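Local coordinates for SusD superfamily protein (Bacteroides thetaiotaomicron VPI-5482, PDB 3HDX) that probably binds polysaccharide at the outer membrane, as a SusD-family homolog, for carbohydrate uptake and metabolism, at residues A[395-398]-A[403-406]. Numbering follows the deposited sequence. Where two conformers were deposited one is given.
Sequences GLRE and KDFG
Arg397 and Asp404 reach for each other from opposite directions and lock together in a two-pronged, end-on salt bridge. On one prong Arg397 NH1 gives a nearly straight hydrogen bond to Asp404 OD2 (3.0 Å, 173° at the hydrogen); on the other Arg397 NH2 meets Asp404 OD1 at 2.8 Å. Both oxygens lie close to the guanidinium plane, yet each nitrogen approaches from above the carboxylate plane, because the two flat groups are turned 46° apart. The arginine chain, with CG set between the backbone N and the carbonyl carbon (chi1 64°), runs extended from CG to NE, and the turn at chi4 brings NH1 to Glu398 O, which it also bonds, 2.9 Å away. That second anchor helps fix the guanidinium's rotation. Asp404 OD2 also accepts a hydrogen bond from the backbone N of Ser400, just ahead of the short helix 401-405. Replacing Asp404 with an alanine would probably leave the guanidinium without its anionic mate and the Ser400 N-H without this acceptor.

The other side is much looser. In one of two conformers modelled for Lys403, the chain bends at chi3 and NZ stops 4.2 Å from Arg397 NH1, a like-charge neighbour that the carboxylate probably helps offset. There a water accepts from Lys403 NZ and donates to Glu398 O, a less certain link.

This is a surface contact, joining the loop after helix 380-391 to the last turn of helix 401-405. Next to it, Leu396 and Phe405, which do not touch across the contact, both pack on helix 409-423, while Glu398 touches Asn388 of helix 380-391.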
# COMPACT_ATOMS: atom_id res chain seq x y z
N GLY A 395 7.18 -13.75 -18.34
CA GLY A 395 6.98 -14.67 -19.46
C GLY A 395 6.23 -14.16 -20.67
O GLY A 395 5.97 -14.93 -21.60
N LEU A 396 5.92 -12.86 -20.69
CA LEU A 396 5.16 -12.27 -21.76
C LEU A 396 6.08 -11.58 -22.76
O LEU A 396 7.10 -11.00 -22.40
CB LEU A 396 4.13 -11.25 -21.20
CG LEU A 396 3.14 -11.80 -20.17
CD1 LEU A 396 2.20 -10.70 -19.68
CD2 LEU A 396 2.32 -12.97 -20.72
N ARG A 397 5.68 -11.63 -24.03
CA ARG A 397 6.45 -10.97 -25.09
C ARG A 397 6.40 -9.46 -24.96
O ARG A 397 5.47 -8.88 -24.37
CB ARG A 397 5.87 -11.31 -26.48
CG ARG A 397 4.44 -10.79 -26.73
CD ARG A 397 4.03 -11.05 -28.16
NE ARG A 397 2.69 -10.52 -28.47
CZ ARG A 397 2.42 -9.28 -28.86
NH1 ARG A 397 3.37 -8.34 -28.89
NH2 ARG A 397 1.17 -8.96 -29.17
N GLU A 398 7.41 -8.83 -25.51
CA GLU A 398 7.36 -7.38 -25.65
C GLU A 398 6.21 -6.98 -26.57
O GLU A 398 5.89 -7.69 -27.52
CB GLU A 398 8.64 -6.85 -26.27
CG GLU A 398 9.77 -6.89 -25.31
CD GLU A 398 11.03 -6.23 -25.82
OE1 GLU A 398 11.18 -6.04 -27.05
OE2 GLU A 398 11.87 -5.90 -24.95
N LYS A 403 1.92 -1.75 -33.50
CA LYS A 403 1.47 -3.12 -33.81
C LYS A 403 0.41 -3.64 -32.85
O LYS A 403 -0.57 -4.25 -33.29
CB LYS A 403 2.65 -4.08 -33.84
CG LYS A 403 2.34 -5.51 -34.28
CD LYS A 403 3.58 -6.39 -34.18
CE LYS A 403 4.00 -6.49 -32.72
NZ LYS A 403 5.22 -7.31 -32.48
N ASP A 404 0.60 -3.39 -31.54
CA ASP A 404 -0.31 -3.97 -30.52
C ASP A 404 -1.41 -3.07 -30.01
O ASP A 404 -2.43 -3.59 -29.51
CB ASP A 404 0.53 -4.53 -29.38
CG ASP A 404 1.49 -5.57 -29.86
OD1 ASP A 404 1.01 -6.50 -30.55
OD2 ASP A 404 2.68 -5.53 -29.55
N PHE A 405 -1.25 -1.75 -30.17
CA PHE A 405 -2.27 -0.79 -29.66
C PHE A 405 -2.78 0.17 -30.70
O PHE A 405 -3.64 0.99 -30.39
CB PHE A 405 -1.73 -0.02 -28.43
CG PHE A 405 -1.24 -0.92 -27.35
CD1 PHE A 405 -2.13 -1.50 -26.44
CD2 PHE A 405 0.12 -1.24 -27.26
CE1 PHE A 405 -1.66 -2.40 -25.46
CE2 PHE A 405 0.58 -2.10 -26.30
CZ PHE A 405 -0.30 -2.69 -25.39
N GLY A 406 -2.30 0.06 -31.94
CA GLY A 406 -2.70 0.98 -33.02
C GLY A 406 -2.42 2.44 -32.71
O GLY A 406 -3.17 3.31 -33.16
O HOH W 1 6.24 -6.19 -30.15